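Ribosomal-protein-serine acetyltransferase, putative (Vibrio cholerae O1 biovar eltor, PDB 2FCK) is probably a GNAT-family acetyltransferase that may acetylate the N-terminal serine or alanine of ribosomal proteins, although its function is not established. Local coordinates at residues Asn97-Gly102 against Thr133-Val138; Val87-Phe92 against Thr120-Phe125; Gln9-Arg14 against Phe76-Gln81; Gln13-Arg18 against Gly115-Thr120. One frame throughout, in Å; residues are numbered along the deposited sequence. Where two conformers were deposited one is given.

Interaction 1 of 4, residues Asn97-Gly102 against Thr133-Val138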
# COMPACT_ATOMS: atom_id res chain seq x y z
N ASN A 97 1.13 -4.84 -7.43
CA ASN A 97 0.01 -4.94 -8.36
C ASN A 97 -1.32 -4.99 -7.62
O ASN A 97 -2.17 -5.83 -7.93
CB ASN A 97 0.16 -6.15 -9.26
CG ASN A 97 -0.75 -6.06 -10.48
OD1 ASN A 97 -1.00 -4.97 -11.00
ND2 ASN A 97 -1.30 -7.20 -10.91
N MSE A 98 -1.46 -4.13 -6.61
CA MSE A 98 -2.54 -4.24 -5.63
C MSE A 98 -3.14 -2.85 -5.46
O MSE A 98 -2.50 -1.87 -5.81
CB MSE A 98 -1.85 -4.68 -4.29
CG MSE A 98 -2.79 -4.81 -3.24
SE MSE A 98 -1.88 -5.57 -1.69
CE MSE A 98 -2.94 -4.62 -0.65
N ALA A 99 -4.34 -2.74 -4.88
CA ALA A 99 -4.82 -1.42 -4.49
C ALA A 99 -5.70 -1.52 -3.24
O ALA A 99 -6.12 -2.60 -2.87
CB ALA A 99 -5.68 -0.76 -5.67
N SER A 100 -5.95 -0.36 -2.64
CA SER A 100 -6.77 -0.17 -1.43
C SER A 100 -8.11 0.41 -1.79
O SER A 100 -8.17 1.45 -2.46
CB SER A 100 -6.04 0.90 -0.55
OG SER A 100 -6.97 1.68 0.22
N LEU A 101 -9.19 -0.23 -1.35
CA LEU A 101 -10.54 0.30 -1.66
C LEU A 101 -11.22 0.78 -0.39
O LEU A 101 -10.97 0.27 0.76
CB LEU A 101 -11.42 -0.80 -2.29
CG LEU A 101 -10.93 -1.48 -3.56
CD1 LEU A 101 -12.10 -2.31 -4.08
CD2 LEU A 101 -10.46 -0.56 -4.64
N GLY A 102 -12.12 1.74 -0.58
CA GLY A 102 -12.95 2.20 0.51
C GLY A 102 -14.32 2.50 -0.07
O GLY A 102 -14.49 2.54 -1.29
N THR A 133 -4.06 -7.73 -9.21
CA THR A 133 -4.20 -9.12 -8.80
C THR A 133 -4.56 -9.29 -7.32
O THR A 133 -4.67 -10.40 -6.85
CB THR A 133 -2.95 -10.00 -9.20
OG1 THR A 133 -1.73 -9.29 -8.92
CG2 THR A 133 -3.00 -10.34 -10.70
N ARG A 134 -4.76 -8.18 -6.62
CA ARG A 134 -5.23 -8.20 -5.24
C ARG A 134 -5.80 -6.83 -4.87
O ARG A 134 -5.21 -5.79 -5.21
CB ARG A 134 -4.05 -8.49 -4.29
CG ARG A 134 -4.43 -8.52 -2.80
CD ARG A 134 -3.23 -9.04 -1.90
NE ARG A 134 -3.49 -8.72 -0.47
CZ ARG A 134 -4.06 -9.53 0.42
NH1 ARG A 134 -4.39 -10.78 0.09
NH2 ARG A 134 -4.32 -9.11 1.64
N LEU A 135 -6.90 -6.84 -4.11
CA LEU A 135 -7.42 -5.58 -3.54
C LEU A 135 -7.58 -5.79 -2.03
O LEU A 135 -7.96 -6.86 -1.62
CB LEU A 135 -8.80 -5.27 -4.13
CG LEU A 135 -8.85 -5.12 -5.67
CD1 LEU A 135 -10.31 -5.03 -6.19
CD2 LEU A 135 -8.08 -3.92 -6.14
N GLU A 136 -7.26 -4.76 -1.25
CA GLU A 136 -7.55 -4.75 0.20
C GLU A 136 -8.66 -3.72 0.54
O GLU A 136 -8.63 -2.56 0.06
CB GLU A 136 -6.28 -4.46 0.96
CG GLU A 136 -5.42 -5.75 0.98
CD GLU A 136 -4.12 -5.61 1.77
OE1 GLU A 136 -3.82 -4.51 2.30
OE2 GLU A 136 -3.36 -6.61 1.77
N ILE A 137 -9.59 -4.13 1.39
CA ILE A 137 -10.56 -3.27 2.07
C ILE A 137 -10.23 -3.22 3.55
O ILE A 137 -9.93 -4.28 4.09
CB ILE A 137 -11.94 -3.85 1.87
CG1 ILE A 137 -12.32 -3.72 0.39
CG2 ILE A 137 -13.00 -3.15 2.74
CD1 ILE A 137 -13.40 -4.61 0.01
N VAL A 138 -10.19 -2.03 4.18
CA VAL A 138 -9.94 -1.91 5.62
C VAL A 138 -11.23 -1.38 6.25
O VAL A 138 -11.68 -0.31 5.87
CB VAL A 138 -8.79 -0.90 5.97
CG1 VAL A 138 -8.53 -0.88 7.49
CG2 VAL A 138 -7.56 -1.35 5.20
O HOH W 1 -9.49 0.73 2.84
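Strands 98-102 and 134-138 run parallel in register, Ala99 beside Leu135 and Ser100 beside Glu136, 32° apart in direction. Glu136 grips the neighbouring strand through both backbone polar groups: its N donates to Ala99 O (2.9 Å), and its O accepts from Leu101 N (2.8 Å), both bonds nearly straight. The ladder then opens: a water bridges Leu101 O (2.6 Å) and Val138 N, which stand 4.2 Å apart. At the other end Thr133 N donates to Asn97 O (3.0 Å), and Asn97 ND2 reaches across to Thr133 OG1 (2.9 Å). One face of the pair carries Ala99, Leu101, Leu135 and Ile137; Leu101 CD1 meets Leu135 CD1 at 3.9 Å where helix 114-129 packs on this face. On the other face Met98, a selenomethionine, lies alongside extended Arg134, its SE at the guanidinium edge. Arg134 turns NE and NH2, side-on, to the anti lone pair of Glu136 OE2, the NH2 bond being 2.7 Å; Glu158 and Arg164 make further salt bridges to this buried pair, and Arg134 NH1 bonds Pro162 O of the second subunit. Two parallel strands that part in a V are the hallmark of the GNAT fold, whose splay typically receives acetyl-coenzyme A.

Interaction 2 of 4, residues Val87-Phe92 against Thr120-Phe125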
# COMPACT_ATOMS: atom_id res chain seq x y z
N VAL A 87 -17.74 4.93 -3.70
CA VAL A 87 -16.78 3.83 -3.70
C VAL A 87 -15.48 4.42 -4.23
O VAL A 87 -15.50 5.29 -5.12
CB VAL A 87 -17.26 2.61 -4.57
CG1 VAL A 87 -18.52 1.93 -3.92
CG2 VAL A 87 -17.47 3.01 -6.07
N ALA A 88 -14.37 3.98 -3.65
CA ALA A 88 -13.10 4.60 -4.04
C ALA A 88 -11.97 3.63 -4.16
O ALA A 88 -11.87 2.70 -3.35
CB ALA A 88 -12.73 5.68 -3.04
N ILE A 89 -11.06 3.92 -5.10
CA ILE A 89 -9.70 3.36 -4.99
C ILE A 89 -8.92 4.41 -4.19
O ILE A 89 -8.70 5.55 -4.66
CB ILE A 89 -9.01 3.16 -6.36
CG1 ILE A 89 -9.83 2.22 -7.26
CG2 ILE A 89 -7.61 2.52 -6.15
CD1 ILE A 89 -9.48 2.29 -8.73
N ASN A 90 -8.55 4.04 -2.97
CA ASN A 90 -7.89 4.99 -2.11
C ASN A 90 -6.42 5.14 -2.42
O ASN A 90 -5.91 6.24 -2.31
CB ASN A 90 -8.00 4.56 -0.65
CG ASN A 90 -9.36 4.69 -0.10
OD1 ASN A 90 -10.09 5.62 -0.43
ND2 ASN A 90 -9.72 3.76 0.79
N GLU A 91 -5.73 4.02 -2.71
CA GLU A 91 -4.28 4.00 -2.96
C GLU A 91 -3.90 2.83 -3.85
O GLU A 91 -4.33 1.69 -3.61
CB GLU A 91 -3.51 3.85 -1.63
CG GLU A 91 -2.00 3.53 -1.75
CD GLU A 91 -1.11 4.78 -1.69
OE1 GLU A 91 -0.07 4.87 -2.41
OE2 GLU A 91 -1.44 5.65 -0.84
N PHE A 92 -3.04 3.10 -4.84
CA PHE A 92 -2.46 2.04 -5.65
C PHE A 92 -1.15 1.59 -4.99
O PHE A 92 -0.39 2.42 -4.52
CB PHE A 92 -2.18 2.53 -7.06
CG PHE A 92 -3.45 2.77 -7.86
CD1 PHE A 92 -3.96 4.06 -8.01
CD2 PHE A 92 -4.10 1.70 -8.44
CE1 PHE A 92 -5.16 4.27 -8.77
CE2 PHE A 92 -5.29 1.91 -9.22
CZ PHE A 92 -5.78 3.20 -9.37
N THR A 120 -19.07 -3.94 -6.48
CA THR A 120 -18.69 -4.98 -7.44
C THR A 120 -18.23 -4.35 -8.77
O THR A 120 -17.25 -4.82 -9.37
CB THR A 120 -19.89 -5.94 -7.70
OG1 THR A 120 -20.16 -6.66 -6.47
CG2 THR A 120 -19.58 -6.94 -8.83
N ALA A 121 -18.89 -3.26 -9.20
CA ALA A 121 -18.47 -2.55 -10.43
C ALA A 121 -17.02 -2.10 -10.31
O ALA A 121 -16.18 -2.30 -11.22
CB ALA A 121 -19.40 -1.36 -10.67
N LEU A 122 -16.69 -1.58 -9.11
CA LEU A 122 -15.34 -1.06 -8.92
C LEU A 122 -14.33 -2.20 -8.89
O LEU A 122 -13.24 -2.12 -9.46
CB LEU A 122 -15.28 -0.21 -7.64
CG LEU A 122 -13.91 0.44 -7.38
CD1 LEU A 122 -13.52 1.38 -8.54
CD2 LEU A 122 -13.86 1.17 -6.02
N ILE A 123 -14.67 -3.28 -8.22
CA ILE A 123 -13.79 -4.44 -8.15
C ILE A 123 -13.52 -5.02 -9.56
O ILE A 123 -12.38 -5.34 -9.94
CB ILE A 123 -14.47 -5.50 -7.25
CG1 ILE A 123 -14.41 -5.03 -5.75
CG2 ILE A 123 -13.77 -6.92 -7.41
CD1 ILE A 123 -15.39 -5.89 -4.89
N LEU A 124 -14.57 -5.16 -10.35
CA LEU A 124 -14.40 -5.66 -11.72
C LEU A 124 -13.54 -4.73 -12.56
O LEU A 124 -12.71 -5.19 -13.34
CB LEU A 124 -15.75 -5.89 -12.39
CG LEU A 124 -16.53 -7.03 -11.75
CD1 LEU A 124 -17.97 -7.10 -12.38
CD2 LEU A 124 -15.77 -8.38 -11.81
N PHE A 125 -13.73 -3.42 -12.40
CA PHE A 125 -12.87 -2.46 -13.09
C PHE A 125 -11.41 -2.68 -12.72
O PHE A 125 -10.52 -2.74 -13.60
CB PHE A 125 -13.35 -1.05 -12.76
CG PHE A 125 -12.40 0.04 -13.15
CD1 PHE A 125 -12.26 0.41 -14.47
CD2 PHE A 125 -11.67 0.68 -12.16
CE1 PHE A 125 -11.36 1.45 -14.83
CE2 PHE A 125 -10.76 1.69 -12.50
CZ PHE A 125 -10.62 2.06 -13.83
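Leu122 holds CG anti to its backbone N (chi1 -178°), and Phe125, one helical turn further on, does the same (chi1 167°), so both side chains leave helix 120-125 toward strand 87-92. On the strand, Ile89 keeps CG1 anti to the carbonyl carbon, so that CD1 comes close to the helix. The setting is the core of the GNAT fold, where helix 114-129 lies across the central sheet; here the two short axes pass 9.0 Å apart and diverge by 35°. No hydrogen bond joins them, and the contact illustrates how one branched side chain can carry most of a helix-strand contact. The two methyl groups of Leu122 divide the work. Leu122 CD2 slides past Val87, 4.0 Å from Val87 CB, and presses on the backbone of the next residue, 3.6 Å from Ala88 C, the Ala88 methyl itself pointing away from the helix. Leu122 CD1 meets Ile89 CG1 at 4.0 Å. Around them, Phe73 of strand 71-77 touches both Val87 and Leu122, while Leu101 of the adjacent strand touches Ile89 and Ile123; the side chains that meet here are apolar and largely buried. Just beyond, Asn90 and Glu91 both face Ser100 in a classic beta bulge. Ile89 also serves two rings with different atoms: its CG2 sits 3.7 Å above one face of the Phe92 ring, offset toward the rim, whereas its CD1 approaches the Phe125 ring at the edge, 4.0 Å from CE2.

Interaction 3 of 4, residues Gln9-Arg14 against Phe76-Gln81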
# COMPACT_ATOMS: atom_id res chain seq x y z
N GLN A 9 -16.73 7.33 -16.48
CA GLN A 9 -17.79 6.79 -15.61
C GLN A 9 -17.78 5.26 -15.66
O GLN A 9 -17.43 4.66 -16.69
CB GLN A 9 -19.17 7.28 -16.03
CG GLN A 9 -19.18 8.76 -16.46
CD GLN A 9 -20.54 9.31 -16.60
OE1 GLN A 9 -21.48 8.59 -16.97
NE2 GLN A 9 -20.68 10.61 -16.31
N ILE A 10 -18.18 4.65 -14.56
CA ILE A 10 -18.53 3.24 -14.60
C ILE A 10 -20.04 3.20 -14.41
O ILE A 10 -20.56 3.73 -13.43
CB ILE A 10 -17.78 2.43 -13.47
CG1 ILE A 10 -16.26 2.45 -13.62
CG2 ILE A 10 -18.31 0.97 -13.46
CD1 ILE A 10 -15.57 2.02 -12.29
N VAL A 11 -20.76 2.60 -15.36
CA VAL A 11 -22.22 2.60 -15.36
C VAL A 11 -22.74 1.17 -15.28
O VAL A 11 -22.30 0.31 -16.02
CB VAL A 11 -22.81 3.28 -16.62
CG1 VAL A 11 -24.35 3.34 -16.52
CG2 VAL A 11 -22.19 4.63 -16.81
N THR A 12 -23.65 0.94 -14.36
CA THR A 12 -24.21 -0.40 -14.16
C THR A 12 -25.69 -0.33 -14.53
O THR A 12 -26.13 0.65 -15.07
CB THR A 12 -24.05 -0.84 -12.68
OG1 THR A 12 -24.82 0.04 -11.85
CG2 THR A 12 -22.60 -0.87 -12.23
N GLN A 13 -26.47 -1.37 -14.23
CA GLN A 13 -27.90 -1.32 -14.59
C GLN A 13 -28.62 -0.13 -13.94
O GLN A 13 -29.40 0.61 -14.59
CB GLN A 13 -28.58 -2.64 -14.18
CG GLN A 13 -30.07 -2.58 -14.50
CD GLN A 13 -30.88 -3.66 -13.82
OE1 GLN A 13 -30.38 -4.45 -13.03
NE2 GLN A 13 -32.19 -3.65 -14.08
N ARG A 14 -28.34 0.08 -12.65
CA ARG A 14 -29.08 1.08 -11.88
C ARG A 14 -28.29 2.32 -11.45
O ARG A 14 -28.89 3.32 -11.02
CB ARG A 14 -29.71 0.42 -10.66
CG ARG A 14 -30.69 -0.74 -10.99
CD ARG A 14 -31.22 -1.32 -9.72
NE ARG A 14 -30.19 -1.98 -8.93
CZ ARG A 14 -30.40 -2.54 -7.75
NH1 ARG A 14 -29.41 -3.15 -7.10
NH2 ARG A 14 -31.64 -2.53 -7.22
N PHE A 76 -24.30 7.45 -8.09
CA PHE A 76 -25.58 8.09 -8.37
C PHE A 76 -26.59 7.10 -8.95
O PHE A 76 -26.28 6.34 -9.85
CB PHE A 76 -25.40 9.22 -9.36
CG PHE A 76 -24.54 10.34 -8.86
CD1 PHE A 76 -23.15 10.29 -9.01
CD2 PHE A 76 -25.12 11.47 -8.26
CE1 PHE A 76 -22.35 11.35 -8.56
CE2 PHE A 76 -24.31 12.54 -7.81
CZ PHE A 76 -22.93 12.48 -7.95
N GLU A 77 -27.82 7.18 -8.44
CA GLU A 77 -28.92 6.40 -8.96
C GLU A 77 -29.24 6.97 -10.34
O GLU A 77 -29.39 8.18 -10.51
CB GLU A 77 -30.10 6.52 -7.98
CG GLU A 77 -31.29 5.66 -8.24
CD GLU A 77 -32.23 5.75 -7.06
OE1 GLU A 77 -32.58 6.89 -6.66
OE2 GLU A 77 -32.59 4.70 -6.51
N ARG A 78 -29.29 6.10 -11.34
CA ARG A 78 -29.29 6.56 -12.71
C ARG A 78 -30.60 7.30 -13.01
O ARG A 78 -30.58 8.33 -13.63
CB ARG A 78 -29.11 5.40 -13.69
CG ARG A 78 -27.71 4.82 -13.73
CD ARG A 78 -27.61 3.68 -14.72
NE ARG A 78 -27.68 4.17 -16.10
CZ ARG A 78 -27.86 3.40 -17.17
NH1 ARG A 78 -28.04 2.09 -17.02
NH2 ARG A 78 -27.89 3.94 -18.39
N GLN A 79 -31.71 6.78 -12.51
CA GLN A 79 -33.01 7.36 -12.87
C GLN A 79 -33.18 8.75 -12.21
O GLN A 79 -33.47 9.73 -12.89
CB GLN A 79 -34.14 6.39 -12.51
CG GLN A 79 -34.46 5.43 -13.68
CD GLN A 79 -35.28 4.21 -13.28
OE1 GLN A 79 -35.87 4.16 -12.18
NE2 GLN A 79 -35.32 3.21 -14.17
N THR A 80 -32.94 8.82 -10.91
CA THR A 80 -33.20 10.02 -10.14
C THR A 80 -32.01 10.98 -10.05
O THR A 80 -32.17 12.14 -9.67
CB THR A 80 -33.59 9.63 -8.72
OG1 THR A 80 -32.49 8.91 -8.11
CG2 THR A 80 -34.84 8.75 -8.73
N GLN A 81 -30.81 10.48 -10.38
CA GLN A 81 -29.54 11.19 -10.15
C GLN A 81 -29.27 11.52 -8.66
O GLN A 81 -28.49 12.43 -8.35
CB GLN A 81 -29.38 12.40 -11.06
CG GLN A 81 -28.92 12.06 -12.47
CD GLN A 81 -27.46 11.66 -12.55
OE1 GLN A 81 -27.13 10.49 -12.80
NE2 GLN A 81 -26.58 12.60 -12.33
O HOH W 2 -31.54 3.70 -11.35
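Arg78 makes all the direct hydrogen bonds of this contact, and its partners are three successive backbone carbonyls. The strongest runs from Arg78 N to Arg14 O, 2.8 Å long and fairly straight at 163°, with the donor somewhat above the carbonyl plane. The side chain takes the other two: Arg78 NH1 donates to Gln13 O at 3.2 Å, again from above the carbonyl plane, and weakly to Thr12 O at 3.1 Å. A bend at chi3 (71°) in an otherwise extended chain folds the guanidinium back over the turn. A water donates to Arg14 O at 2.7 Å and accepts from Gln79 N, so that carbonyl is held twice. The contact joins two neighbouring connections at one end of the GNAT sheet's strands: the tight hairpin between strands 10-11 and 15-18, and the turn leading from strand 71-77 to 83-93. Thr12 and Arg14 send their polar ends elsewhere, to Glu117 on helix 114-129, while Glu77 bonds Tyr114. Further out, Val11 crosses the arginine at about a right angle. Its CG1, anti to the backbone N, lies over one face of the guanidinium, offset toward the rim and 3.5 Å from Arg78 NE, on a surface largely open to solvent.

Interaction 4 of 4, residues Gln13-Arg18 against Gly115-Thr120. With NO3 (nitrate ion), chain D.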
# COMPACT_ATOMS: atom_id res chain seq x y z
N GLN A 13 -26.47 -1.37 -14.23
CA GLN A 13 -27.90 -1.32 -14.59
C GLN A 13 -28.62 -0.13 -13.94
O GLN A 13 -29.40 0.61 -14.59
CB GLN A 13 -28.58 -2.64 -14.18
CG GLN A 13 -30.07 -2.58 -14.50
CD GLN A 13 -30.88 -3.66 -13.82
OE1 GLN A 13 -30.38 -4.45 -13.03
NE2 GLN A 13 -32.19 -3.65 -14.08
N ARG A 14 -28.34 0.08 -12.65
CA ARG A 14 -29.08 1.08 -11.88
C ARG A 14 -28.29 2.32 -11.45
O ARG A 14 -28.89 3.32 -11.02
CB ARG A 14 -29.71 0.42 -10.66
CG ARG A 14 -30.69 -0.74 -10.99
CD ARG A 14 -31.22 -1.32 -9.72
NE ARG A 14 -30.19 -1.98 -8.93
CZ ARG A 14 -30.40 -2.54 -7.75
NH1 ARG A 14 -29.41 -3.15 -7.10
NH2 ARG A 14 -31.64 -2.53 -7.22
N LEU A 15 -26.96 2.26 -11.61
CA LEU A 15 -26.03 3.24 -10.98
C LEU A 15 -25.02 3.84 -11.94
O LEU A 15 -24.63 3.22 -12.94
CB LEU A 15 -25.28 2.61 -9.75
CG LEU A 15 -26.14 1.93 -8.70
CD1 LEU A 15 -25.23 1.19 -7.67
CD2 LEU A 15 -27.12 2.93 -8.05
N GLN A 16 -24.58 5.05 -11.59
CA GLN A 16 -23.59 5.76 -12.38
C GLN A 16 -22.51 6.16 -11.39
O GLN A 16 -22.79 6.90 -10.44
CB GLN A 16 -24.23 7.00 -13.00
CG GLN A 16 -23.30 7.84 -13.79
CD GLN A 16 -23.92 9.19 -14.12
OE1 GLN A 16 -24.44 9.88 -13.23
NE2 GLN A 16 -23.93 9.53 -15.39
N LEU A 17 -21.30 5.66 -11.62
CA LEU A 17 -20.16 5.93 -10.75
C LEU A 17 -19.31 6.98 -11.47
O LEU A 17 -18.83 6.72 -12.57
CB LEU A 17 -19.32 4.64 -10.53
CG LEU A 17 -19.82 3.66 -9.45
CD1 LEU A 17 -21.24 3.11 -9.77
CD2 LEU A 17 -18.81 2.53 -9.40
N ARG A 18 -19.09 8.14 -10.85
CA ARG A 18 -18.38 9.25 -11.50
C ARG A 18 -17.90 10.27 -10.48
O ARG A 18 -18.30 10.23 -9.31
CB ARG A 18 -19.34 9.95 -12.49
CG ARG A 18 -20.66 10.47 -11.86
CD ARG A 18 -21.32 11.46 -12.81
NE ARG A 18 -22.62 11.93 -12.35
CZ ARG A 18 -22.79 12.98 -11.55
NH1 ARG A 18 -21.73 13.63 -11.08
NH2 ARG A 18 -24.02 13.35 -11.20
N GLY A 115 -25.08 -1.00 -2.68
CA GLY A 115 -23.69 -1.14 -2.22
C GLY A 115 -22.96 -2.27 -2.92
O GLY A 115 -21.81 -2.13 -3.38
N LYS A 116 -23.65 -3.40 -3.07
CA LYS A 116 -23.06 -4.55 -3.75
C LYS A 116 -22.88 -4.23 -5.26
O LYS A 116 -21.83 -4.53 -5.83
CB LYS A 116 -23.95 -5.80 -3.58
CG LYS A 116 -23.27 -7.05 -4.14
CD LYS A 116 -24.15 -8.26 -3.93
CE LYS A 116 -23.56 -9.49 -4.56
NZ LYS A 116 -24.56 -10.59 -4.35
N GLU A 117 -23.84 -3.55 -5.86
CA GLU A 117 -23.75 -3.24 -7.27
C GLU A 117 -22.58 -2.25 -7.53
O GLU A 117 -21.78 -2.45 -8.43
CB GLU A 117 -25.09 -2.64 -7.77
CG GLU A 117 -25.13 -2.35 -9.27
CD GLU A 117 -26.53 -1.95 -9.71
OE1 GLU A 117 -27.51 -2.38 -9.07
OE2 GLU A 117 -26.67 -1.19 -10.67
N ALA A 118 -22.48 -1.18 -6.73
CA ALA A 118 -21.42 -0.20 -6.91
C ALA A 118 -20.02 -0.78 -6.61
O ALA A 118 -19.05 -0.58 -7.36
CB ALA A 118 -21.70 1.01 -6.00
N LEU A 119 -19.90 -1.49 -5.48
CA LEU A 119 -18.58 -1.98 -5.10
C LEU A 119 -18.12 -3.09 -6.04
O LEU A 119 -16.95 -3.15 -6.43
CB LEU A 119 -18.56 -2.41 -3.61
CG LEU A 119 -17.23 -2.87 -3.04
CD1 LEU A 119 -16.24 -1.74 -3.14
CD2 LEU A 119 -17.42 -3.28 -1.55
N THR A 120 -19.07 -3.94 -6.48
CA THR A 120 -18.69 -4.98 -7.44
C THR A 120 -18.23 -4.35 -8.77
O THR A 120 -17.25 -4.82 -9.37
CB THR A 120 -19.89 -5.94 -7.70
OG1 THR A 120 -20.16 -6.66 -6.47
CG2 THR A 120 -19.58 -6.94 -8.83
N NO3 D . -25.64 -3.84 -0.33
O1 NO3 D . -25.32 -2.82 0.54
O2 NO3 D . -25.58 -5.18 -0.01
O3 NO3 D . -26.01 -3.56 -1.60
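The Gln-Arg-Gln-Gly-Tyr-Gly signature of GNAT acetyl-coenzyme A binding runs into the first turn of helix 114-129, which here packs against the short strand 15-18, while its amide-rich start holds a nitrate ion. Lys116 N donates to nitrate O3 at 2.8 Å, Gly115 N lies close to the same oxygen, and Arg152 supplies a further bond. In relatives this loop and helix end bind the pyrophosphate of the cofactor, so the anion, probably from the crystallisation liquor, plausibly marks that site. On another side of the helix Glu117, extended with CG anti to the backbone N, reaches the turn before strand 15-18. Its carboxylate is shared out oxygen by oxygen. Glu117 OE1 receives both Arg14 NE (2.7 Å), on its syn lone pair, and Arg14 NH1 (2.8 Å), nearly along the C-O axis; guanidinium and carboxylate are close to coplanar, 14° apart. A bend at chi3 (-67°) lets Arg14 present this side of its guanidinium, while NH2 turns to Gln112 O. Glu117 OE2 instead takes Arg14 N at 2.9 Å and the hydroxyl of Thr12. With four donors on its two oxygens, Glu117 is probably kept ionised and its carboxylate fixed in rotation. Beyond the charged groups the contact becomes apolar, with strand and helix crossing at -43°. Leu15 CD1 lies over the start of the next helical residue, 3.9 Å from Ala118 CB, and one step along the strand's inner face Leu17 CD2 comes to 3.7 Å from Ala118 O.

All four contacts reach one mixed sheet, and helix 114-129 is its common partner: interactions 2 and 4 both use it, and interaction 1 joins the strands that the helix connects. Interactions 3 and 4 start from the same stretch of chain, share Gln13 and Arg14, and have centres about 7 Å apart. The centre of interaction 2 lies about 8 Å from that of interaction 1 and 11 Å from that of interaction 4, whereas the centres of interactions 1 and 3 are about 24 Å apart. Interaction 3 closes before interactions 1 and 2 open. The helix thus ties the N-terminal strands to the splayed central pair, and the probable cofactor site lies at that splay and the start of the helix.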